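Local coordinates for flavin-nucleotide-binding protein (Mycobacterium smegmatis, PDB 4YBN) that binds FAD and haem and is probably an oxidoreductase of the split beta-barrel, pyridoxamine 5'-phosphate oxidase-like flavoprotein superfamily, at residues 58-62 against 122-126; 70-74 against 149-153; 76-81 against 105-111. All blocks are in the same frame, centred on the assembly; numbering follows the deposited sequence.

Contact 1. Residues 58-62 against 122-126. With HEM (protoporphyrin IX containing Fe), chain F.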
# COMPACT_ATOMS: atom_id res chain seq x y z
N GLU A 58 -16.16 -8.27 9.41
CA GLU A 58 -15.41 -7.26 10.13
C GLU A 58 -13.96 -7.19 9.61
O GLU A 58 -13.35 -8.23 9.36
CB GLU A 58 -15.45 -7.55 11.59
CG GLU A 58 -16.69 -6.97 12.24
CD GLU A 58 -16.87 -7.46 13.63
OE1 GLU A 58 -16.66 -8.70 13.82
OE2 GLU A 58 -17.15 -6.62 14.53
N LEU A 59 -13.42 -5.98 9.51
CA LEU A 59 -11.96 -5.74 9.36
C LEU A 59 -11.32 -5.51 10.69
O LEU A 59 -11.66 -4.59 11.46
CB LEU A 59 -11.82 -4.54 8.45
CG LEU A 59 -10.51 -4.14 7.83
CD1 LEU A 59 -10.78 -3.33 6.56
CD2 LEU A 59 -9.67 -3.38 8.82
N VAL A 60 -10.39 -6.36 11.02
CA VAL A 60 -9.83 -6.41 12.35
C VAL A 60 -8.36 -6.04 12.39
O VAL A 60 -7.60 -6.55 11.58
CB VAL A 60 -10.01 -7.84 12.92
CG1 VAL A 60 -9.50 -7.91 14.34
CG2 VAL A 60 -11.48 -8.25 12.82
N ILE A 61 -7.97 -5.20 13.35
CA ILE A 61 -6.58 -4.86 13.56
C ILE A 61 -6.23 -5.06 15.00
O ILE A 61 -7.11 -5.19 15.89
CB ILE A 61 -6.30 -3.38 13.14
CG1 ILE A 61 -7.13 -2.36 13.96
CG2 ILE A 61 -6.63 -3.23 11.64
CD1 ILE A 61 -6.99 -0.92 13.59
N HIS A 62 -4.96 -5.01 15.28
CA HIS A 62 -4.52 -5.04 16.63
C HIS A 62 -3.22 -4.37 16.90
O HIS A 62 -2.45 -4.07 15.99
CB HIS A 62 -4.46 -6.48 17.09
CG HIS A 62 -3.25 -7.17 16.66
ND1 HIS A 62 -2.89 -7.24 15.33
CD2 HIS A 62 -2.27 -7.78 17.36
CE1 HIS A 62 -1.75 -7.91 15.24
NE2 HIS A 62 -1.36 -8.24 16.45
N TYR A 122 -10.84 -13.43 18.48
CA TYR A 122 -10.53 -12.56 17.33
C TYR A 122 -9.06 -12.58 16.99
O TYR A 122 -8.72 -12.66 15.80
CB TYR A 122 -10.98 -11.14 17.58
CG TYR A 122 -12.41 -10.85 17.24
CD1 TYR A 122 -12.77 -10.51 15.95
CD2 TYR A 122 -13.42 -10.95 18.20
CE1 TYR A 122 -14.07 -10.18 15.64
CE2 TYR A 122 -14.74 -10.69 17.85
CZ TYR A 122 -15.03 -10.29 16.55
OH TYR A 122 -16.32 -10.00 16.20
N LEU A 123 -8.17 -12.65 18.00
CA LEU A 123 -6.76 -12.69 17.72
C LEU A 123 -6.32 -13.99 17.05
O LEU A 123 -5.54 -13.97 16.11
CB LEU A 123 -5.90 -12.40 18.94
CG LEU A 123 -6.07 -10.97 19.44
CD1 LEU A 123 -5.37 -10.77 20.76
CD2 LEU A 123 -5.52 -9.93 18.45
N ASP A 124 -6.91 -15.10 17.45
CA ASP A 124 -6.68 -16.36 16.83
C ASP A 124 -7.12 -16.26 15.38
O ASP A 124 -6.39 -16.72 14.45
CB ASP A 124 -7.45 -17.49 17.52
CG ASP A 124 -6.83 -17.94 18.88
OD1 ASP A 124 -5.81 -17.38 19.35
OD2 ASP A 124 -7.41 -18.86 19.49
N ALA A 125 -8.32 -15.75 15.16
CA ALA A 125 -8.78 -15.64 13.76
C ALA A 125 -7.87 -14.67 12.96
O ALA A 125 -7.60 -14.93 11.82
CB ALA A 125 -10.22 -15.22 13.68
N LEU A 126 -7.41 -13.59 13.58
CA LEU A 126 -6.50 -12.63 12.92
C LEU A 126 -5.20 -13.32 12.57
O LEU A 126 -4.75 -13.27 11.41
CB LEU A 126 -6.24 -11.39 13.81
CG LEU A 126 -5.34 -10.26 13.25
CD1 LEU A 126 -5.86 -9.85 11.90
CD2 LEU A 126 -5.19 -8.99 14.14
CHA HEM F . 2.50 -5.22 17.33
CHB HEM F . 1.92 -8.24 13.65
CHC HEM F . -0.19 -11.49 16.57
CHD HEM F . 0.20 -8.34 20.19
C1A HEM F . 2.54 -5.77 16.09
C2A HEM F . 3.13 -5.15 14.96
C3A HEM F . 2.94 -5.99 13.92
C4A HEM F . 2.26 -7.14 14.41
CMA HEM F . 3.42 -5.74 12.51
CAA HEM F . 3.81 -3.78 14.90
CBA HEM F . 5.20 -3.72 15.56
CGA HEM F . 5.73 -2.30 15.43
O1A HEM F . 6.70 -2.08 14.66
O2A HEM F . 5.21 -1.36 16.08
C1B HEM F . 1.32 -9.42 14.14
C2B HEM F . 1.09 -10.56 13.32
C3B HEM F . 0.47 -11.50 14.10
C4B HEM F . 0.36 -10.88 15.46
CMB HEM F . 1.41 -10.73 11.85
CAB HEM F . 0.13 -12.85 13.60
CBB HEM F . -0.11 -13.87 14.41
C1C HEM F . -0.32 -10.92 17.85
C2C HEM F . -1.12 -11.44 18.92
C3C HEM F . -1.01 -10.54 19.98
C4C HEM F . -0.13 -9.46 19.52
CMC HEM F . -1.89 -12.73 18.90
CAC HEM F . -1.57 -10.70 21.33
CBC HEM F . -2.08 -11.83 21.87
C1D HEM F . 0.87 -7.25 19.68
C2D HEM F . 1.22 -6.09 20.52
C3D HEM F . 1.87 -5.25 19.71
C4D HEM F . 1.89 -5.87 18.39
CMD HEM F . 0.95 -5.86 21.99
CAD HEM F . 2.48 -3.92 20.04
CBD HEM F . 4.00 -4.09 20.21
CGD HEM F . 4.64 -2.90 20.90
O1D HEM F . 5.11 -3.00 22.07
O2D HEM F . 4.69 -1.80 20.31
NA HEM F . 2.02 -6.99 15.73
NB HEM F . 0.91 -9.66 15.40
NC HEM F . 0.19 -9.69 18.22
ND HEM F . 1.30 -7.07 18.42
FE HEM F . 1.07 -8.26 16.97
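Strand 58-62 and helix 122-126 meet nearly at right angles, their N-to-C directions 97° apart and their axes 9.3 Å from each other at closest approach, with Val60 facing Leu126 and His62 facing Leu123. The strand belongs to the split beta-barrel of this flavoprotein family, and the helix packs across the barrel wall beside the haem. Glu58, Val60 and His62 all point toward the helix. At one end, the hydroxyl of Tyr122 donates a hydrogen bond of 2.7 Å from OH to Glu58 OE1, on the syn lone pair of the carboxylate. This oxygen lies at the edge of the tyrosine ring, in its plane, while the carboxylate is turned 70° from that plane. Both residues are partly exposed, and theirs is the one hydrogen bond across the two segments. In the middle, Val60 CG2 packs against Tyr122 CD1 at 4.1 Å. Leu126 also turns toward the strand, but it is modelled in two conformers and the fine detail of its methyl contacts is doubtful. At the other end, Leu123 approaches the His62 ring obliquely through its CD2 methyl. With CG between its backbone N and carbonyl carbon (chi1 80°), His62 carries its ring past this leucine to the haem, where it is the axial ligand of the iron. Leu123 serves both neighbours: its CD2 branch meets His62 CB at 3.9 Å, whereas CD1 lies against the haem vinyl carbon CBC at 3.6 Å. Tyr102 and Lys164 of the second subunit hydrogen-bond to the same haem, placing the site at the dimer interface. The bond from His62 NE2 to the haem iron measures 2.5 Å.

Contact 2. Residues 70-74 against 149-153; sequences LRALA and TLALA. With HEM (protoporphyrin IX containing Fe), chain F.
Helix 68-74 covers one face of the split beta-barrel wall, and its Leu70 and Ala74 meet Leu150 and Leu152 of strand 149-155 in a contact without hydrogen bonds, carried by apolar side chains. The axes of segments 70-74 and 149-153 come within 9.5 Å of each other, with their directions inclined by 50°. Leu150 and Leu152, two positions apart on the strand, both point toward the helix. Leu150 sends its CD2 methyl to Leu70 CB at 3.7 Å, and the same methyl lies near the backbone N of Arg71. CG of Leu152 stands anti to the carbonyl carbon (chi1 -53°), and the two methyls beyond it divide between two parts of the helical turn. Leu152 CD1 meets Leu70 CD2 and Leu73 CB, each at 4.0 Å, while Leu152 CD2 reaches Ala74 CB, also at 4.0 Å. The small side chain of Ala74 lets the helix backbone come close, with Ala74 CA 3.9 Å from Leu152 CD2. Beyond this packing, Leu70 also lines the FAD pocket, whereas Thr149 belongs to the haem pocket, its OG1 3.1 Å from haem CAC and hydrogen-bonded to the carbonyl of Glu145. Within the sheet, strand 149-155 runs between strands 58-64 and 110-113. Leu152 packs on Ile61 of the first and on Phe111 and Val113 of the second, and Leu73 bridges from the helix to Phe48 of strand 44-55.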
# COMPACT_ATOMS: atom_id res chain seq x y z
N LEU A 70 -3.79 3.74 18.07
CA LEU A 70 -4.84 2.73 18.35
C LEU A 70 -5.79 3.19 19.44
O LEU A 70 -7.00 2.96 19.33
CB LEU A 70 -4.24 1.36 18.65
CG LEU A 70 -3.48 0.79 17.45
CD1 LEU A 70 -2.85 -0.49 17.94
CD2 LEU A 70 -4.37 0.49 16.26
N ARG A 71 -5.26 3.84 20.48
CA ARG A 71 -6.11 4.43 21.53
C ARG A 71 -7.12 5.43 20.98
O ARG A 71 -8.24 5.47 21.43
CB ARG A 71 -5.31 5.13 22.63
CG ARG A 71 -4.75 4.22 23.69
CD ARG A 71 -4.02 5.06 24.74
NE ARG A 71 -3.25 4.20 25.62
CZ ARG A 71 -2.61 4.62 26.70
NH1 ARG A 71 -2.65 5.90 27.04
NH2 ARG A 71 -1.95 3.74 27.46
N ALA A 72 -6.71 6.21 20.03
CA ALA A 72 -7.58 7.20 19.41
C ALA A 72 -8.72 6.53 18.72
O ALA A 72 -9.87 6.89 18.88
CB ALA A 72 -6.78 8.08 18.46
N LEU A 73 -8.45 5.43 18.03
CA LEU A 73 -9.49 4.69 17.41
C LEU A 73 -10.38 3.98 18.41
O LEU A 73 -11.58 3.90 18.21
CB LEU A 73 -8.88 3.62 16.49
CG LEU A 73 -8.11 4.16 15.25
CD1 LEU A 73 -7.43 2.96 14.60
CD2 LEU A 73 -9.09 4.78 14.29
N ALA A 74 -9.79 3.44 19.46
CA ALA A 74 -10.55 2.77 20.50
C ALA A 74 -11.54 3.77 21.19
O ALA A 74 -12.66 3.45 21.51
CB ALA A 74 -9.64 2.26 21.54
N THR A 149 -2.70 -6.11 24.62
CA THR A 149 -3.21 -6.02 23.24
C THR A 149 -4.60 -5.38 23.13
O THR A 149 -5.54 -5.68 23.84
CB THR A 149 -3.19 -7.43 22.56
OG1 THR A 149 -1.86 -7.95 22.62
CG2 THR A 149 -3.56 -7.44 21.08
N LEU A 150 -4.70 -4.50 22.18
CA LEU A 150 -5.90 -3.83 21.81
C LEU A 150 -6.26 -4.43 20.49
O LEU A 150 -5.46 -4.46 19.56
CB LEU A 150 -5.52 -2.37 21.67
CG LEU A 150 -6.57 -1.30 21.59
CD1 LEU A 150 -7.61 -1.46 22.68
CD2 LEU A 150 -5.88 0.06 21.71
N ALA A 151 -7.43 -5.00 20.41
CA ALA A 151 -7.98 -5.45 19.16
C ALA A 151 -9.18 -4.64 18.82
O ALA A 151 -9.99 -4.39 19.68
CB ALA A 151 -8.39 -6.93 19.31
N LEU A 152 -9.32 -4.26 17.55
CA LEU A 152 -10.38 -3.40 17.08
C LEU A 152 -11.00 -3.87 15.81
O LEU A 152 -10.29 -4.42 14.97
CB LEU A 152 -9.81 -1.99 16.79
CG LEU A 152 -9.03 -1.35 17.94
CD1 LEU A 152 -8.18 -0.21 17.43
CD2 LEU A 152 -10.00 -0.82 18.95
N ALA A 153 -12.30 -3.63 15.61
CA ALA A 153 -13.02 -4.17 14.46
C ALA A 153 -13.89 -3.12 13.84
O ALA A 153 -14.59 -2.39 14.55
CB ALA A 153 -13.91 -5.35 14.90
CHA HEM F . 2.50 -5.22 17.33
CHB HEM F . 1.92 -8.24 13.65
CHC HEM F . -0.19 -11.49 16.57
CHD HEM F . 0.20 -8.34 20.19
C1A HEM F . 2.54 -5.77 16.09
C2A HEM F . 3.13 -5.15 14.96
C3A HEM F . 2.94 -5.99 13.92
C4A HEM F . 2.26 -7.14 14.41
CMA HEM F . 3.42 -5.74 12.51
CAA HEM F . 3.81 -3.78 14.90
CBA HEM F . 5.20 -3.72 15.56
CGA HEM F . 5.73 -2.30 15.43
O1A HEM F . 6.70 -2.08 14.66
O2A HEM F . 5.21 -1.36 16.08
C1B HEM F . 1.32 -9.42 14.14
C2B HEM F . 1.09 -10.56 13.32
C3B HEM F . 0.47 -11.50 14.10
C4B HEM F . 0.36 -10.88 15.46
CMB HEM F . 1.41 -10.73 11.85
CAB HEM F . 0.13 -12.85 13.60
CBB HEM F . -0.11 -13.87 14.41
C1C HEM F . -0.32 -10.92 17.85
C2C HEM F . -1.12 -11.44 18.92
C3C HEM F . -1.01 -10.54 19.98
C4C HEM F . -0.13 -9.46 19.52
CMC HEM F . -1.89 -12.73 18.90
CAC HEM F . -1.57 -10.70 21.33
CBC HEM F . -2.08 -11.83 21.87
C1D HEM F . 0.87 -7.25 19.68
C2D HEM F . 1.22 -6.09 20.52
C3D HEM F . 1.87 -5.25 19.71
C4D HEM F . 1.89 -5.87 18.39
CMD HEM F . 0.95 -5.86 21.99
CAD HEM F . 2.48 -3.92 20.04
CBD HEM F . 4.00 -4.09 20.21
CGD HEM F . 4.64 -2.90 20.90
O1D HEM F . 5.11 -3.00 22.07
O2D HEM F . 4.69 -1.80 20.31
NA HEM F . 2.02 -6.99 15.73
NB HEM F . 0.91 -9.66 15.40
NC HEM F . 0.19 -9.69 18.22
ND HEM F . 1.30 -7.07 18.42
FE HEM F . 1.07 -8.26 16.97

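Contact 3. Residues 76-81 against 105-111; sequences GAPAAV and ATLFGTF. With FAD (flavin-adenine dinucleotide), chain K.
Ala79 with Gly109 and Val81 with Leu107 form two antiparallel hydrogen-bonded pairs, each closed by two backbone bonds. The Val81-Leu107 pair is the tighter: Val81 N donates to Leu107 O at 2.7 Å, and Leu107 N returns to Val81 O at 2.9 Å. Between Ala79 and Gly109 one bond is longer, with Gly109 N reaching Ala79 O at 3.2 Å. Between these pairs, Ala80 faces Phe108 as a non-hydrogen-bonded pair, where CA-H...O contacts add to the backbone pairing: Phe108 CA approaches Ala79 O, and Ala80 CA approaches Leu107 O. A water extends the link beyond the direct bonds, donating to Ala77 O and accepting from Phe111 N.

The paired strands are arms of the beta hairpin 78-91/99-108 of the split barrel. Gly76 enters it from helix 68-74 through a Schellman motif, and at Gly109 the chain turns a corner into strand 110-113.

Apolar contacts differ between the two faces. On the face of Ala79 and Val81, the Phe111 ring reaches back across the corner to the side chains of both: Ala79 CB sits at the ring edge, 4.0 Å from Phe111 CE1, while Val81 CG2 approaches Phe111 CZ obliquely at 3.9 Å. On the other face, Ala80 CB packs 3.7 Å from Phe108 CD1. Val46 and Pro45 of the second subunit lie against Ala80 and Phe108.

Cofactor contacts come from that same face. Phe108 has CG anti to its carbonyl carbon (chi1 -63°), which sends the ring along Ala80 CB toward the ribose and brings Phe108 CZ to within 3.7 Å of the FAD oxygen O3B. Thr106 OG1 lies 3.2 Å from C2A of the adenine.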
# COMPACT_ATOMS: atom_id res chain seq x y z
N GLY A 76 -13.04 6.13 19.67
CA GLY A 76 -14.11 6.47 18.80
C GLY A 76 -13.77 7.35 17.62
O GLY A 76 -14.66 7.75 16.89
N ALA A 77 -12.49 7.60 17.32
CA ALA A 77 -12.14 8.45 16.13
C ALA A 77 -12.69 7.86 14.85
O ALA A 77 -12.38 6.73 14.46
CB ALA A 77 -10.61 8.61 16.04
N PRO A 78 -13.50 8.62 14.14
CA PRO A 78 -13.98 8.14 12.85
C PRO A 78 -12.76 7.88 11.95
O PRO A 78 -11.81 8.59 12.04
CB PRO A 78 -14.77 9.31 12.35
CG PRO A 78 -15.27 9.98 13.56
CD PRO A 78 -14.11 9.91 14.51
N ALA A 79 -12.83 6.87 11.09
CA ALA A 79 -11.62 6.42 10.38
C ALA A 79 -11.96 6.19 8.96
O ALA A 79 -13.14 5.93 8.60
CB ALA A 79 -11.17 5.12 10.97
N ALA A 80 -10.96 6.21 8.11
CA ALA A 80 -11.16 5.74 6.77
C ALA A 80 -10.02 4.73 6.54
O ALA A 80 -8.88 5.01 6.90
CB ALA A 80 -11.16 6.91 5.79
N VAL A 81 -10.31 3.59 5.93
CA VAL A 81 -9.34 2.52 5.84
C VAL A 81 -9.11 2.27 4.39
O VAL A 81 -10.07 2.04 3.65
CB VAL A 81 -9.87 1.26 6.52
CG1 VAL A 81 -8.91 0.09 6.35
CG2 VAL A 81 -10.03 1.50 7.98
N ALA A 105 -9.66 -0.50 -2.15
CA ALA A 105 -10.93 -0.38 -1.43
C ALA A 105 -10.75 0.66 -0.39
O ALA A 105 -9.66 0.80 0.19
CB ALA A 105 -11.30 -1.71 -0.82
N THR A 106 -11.81 1.41 -0.12
CA THR A 106 -11.83 2.37 0.94
C THR A 106 -13.09 2.10 1.81
O THR A 106 -14.16 1.90 1.24
CB THR A 106 -11.92 3.80 0.43
OG1 THR A 106 -10.99 3.97 -0.66
CG2 THR A 106 -11.50 4.71 1.55
N LEU A 107 -12.90 1.94 3.11
CA LEU A 107 -13.96 1.69 4.10
C LEU A 107 -14.03 2.79 5.18
O LEU A 107 -13.02 3.29 5.63
CB LEU A 107 -13.73 0.38 4.82
CG LEU A 107 -13.64 -0.78 3.81
CD1 LEU A 107 -12.18 -1.07 3.40
CD2 LEU A 107 -14.30 -2.02 4.38
N PHE A 108 -15.22 3.10 5.68
CA PHE A 108 -15.36 4.27 6.58
C PHE A 108 -16.13 3.77 7.76
O PHE A 108 -17.08 3.04 7.55
CB PHE A 108 -16.22 5.30 5.86
CG PHE A 108 -15.62 5.83 4.61
CD1 PHE A 108 -14.66 6.84 4.67
CD2 PHE A 108 -16.00 5.34 3.37
CE1 PHE A 108 -14.09 7.37 3.51
CE2 PHE A 108 -15.45 5.86 2.20
CZ PHE A 108 -14.48 6.89 2.28
N GLY A 109 -15.76 4.18 8.95
CA GLY A 109 -16.58 4.03 10.10
C GLY A 109 -15.77 4.19 11.34
O GLY A 109 -14.66 4.71 11.32
N THR A 110 -16.33 3.67 12.42
CA THR A 110 -15.73 3.76 13.73
C THR A 110 -15.38 2.38 14.16
O THR A 110 -16.22 1.48 14.14
CB THR A 110 -16.75 4.46 14.71
OG1 THR A 110 -17.05 5.73 14.16
CG2 THR A 110 -16.19 4.64 16.06
N PHE A 111 -14.13 2.18 14.51
CA PHE A 111 -13.72 0.93 15.07
C PHE A 111 -14.35 0.69 16.47
O PHE A 111 -14.47 1.61 17.30
CB PHE A 111 -12.25 0.84 15.20
CG PHE A 111 -11.55 0.55 13.92
CD1 PHE A 111 -11.15 1.56 13.11
CD2 PHE A 111 -11.17 -0.76 13.57
CE1 PHE A 111 -10.47 1.32 11.96
CE2 PHE A 111 -10.51 -1.01 12.39
CZ PHE A 111 -10.14 0.03 11.60
PA FAD K . -13.48 11.69 -5.12
O1A FAD K . -14.69 12.08 -5.94
O2A FAD K . -12.66 12.81 -4.56
O5B FAD K . -13.97 10.60 -3.98
C5B FAD K . -15.34 10.16 -3.86
C4B FAD K . -15.43 8.72 -3.35
O4B FAD K . -14.94 7.82 -4.36
C3B FAD K . -14.51 8.35 -2.17
O3B FAD K . -14.92 8.83 -0.88
C2B FAD K . -14.35 6.83 -2.31
O2B FAD K . -15.37 6.11 -1.63
C1B FAD K . -14.49 6.57 -3.82
N9A FAD K . -13.17 6.23 -4.37
C8A FAD K . -12.44 7.11 -5.10
N7A FAD K . -11.24 6.55 -5.44
C5A FAD K . -11.20 5.31 -4.92
C6A FAD K . -10.18 4.23 -4.93
N6A FAD K . -9.03 4.48 -5.61
N1A FAD K . -10.48 3.06 -4.30
C2A FAD K . -11.65 2.88 -3.63
N3A FAD K . -12.60 3.84 -3.60
C4A FAD K . -12.46 5.07 -4.22
N1 FAD K . -5.52 8.87 -9.40
C2 FAD K . -4.91 9.94 -9.98
O2 FAD K . -5.67 10.91 -10.15
N3 FAD K . -3.58 9.93 -10.33
C4 FAD K . -2.76 8.85 -10.04
O4 FAD K . -1.52 8.74 -10.26
C4X FAD K . -3.37 7.65 -9.44
N5 FAD K . -2.64 6.55 -9.13
C5X FAD K . -3.24 5.50 -8.52
C6 FAD K . -2.51 4.39 -8.22
C7 FAD K . -3.14 3.30 -7.64
C7M FAD K . -2.35 2.08 -7.29
C8 FAD K . -4.57 3.31 -7.29
C8M FAD K . -5.22 2.14 -6.60
C9 FAD K . -5.31 4.42 -7.59
C9A FAD K . -4.68 5.51 -8.19
N10 FAD K . -5.43 6.66 -8.47
C10 FAD K . -4.82 7.73 -9.11
C1' FAD K . -6.89 6.70 -8.19
C2' FAD K . -7.30 7.59 -7.05
O2' FAD K . -7.38 6.79 -5.87
C3' FAD K . -8.70 8.12 -7.37
O3' FAD K . -9.55 7.00 -7.80
C4' FAD K . -8.60 9.25 -8.43
O4' FAD K . -7.76 10.34 -7.96
C5' FAD K . -9.99 9.78 -8.75
O5' FAD K . -10.65 10.04 -7.52
P FAD K . -12.06 10.80 -7.48
O1P FAD K . -12.95 9.96 -8.37
O2P FAD K . -11.86 12.24 -7.76
O3P FAD K . -12.53 10.66 -5.96
O HOH W 1 -12.34 4.22 15.49

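How the contacts relate
All three contacts reach the same antiparallel sheet, contacts 1 and 2 through helices packed on it and contact 3 within it. Contacts 1 and 2 have centres 11 Å apart and share neighbouring strands, 58-64 and 149-155, joined by a probable hydrogen bond from Leu152 N to Ile61 O; both touch the same haem. Contact 3 lies 12 Å from contact 2 and 16 Å from contact 1. Along the chain the segments of contacts 1 and 2 alternate, and contact 3 is nested inside the loops that both close. Leu73 of contact 2 packs on Ala79, and Phe111 on Ile61 of contact 1. Contact 3 meets a different FAD from the one beside contacts 1 and 2, so the barrel serves two cofactor sites, each completed by the second subunit.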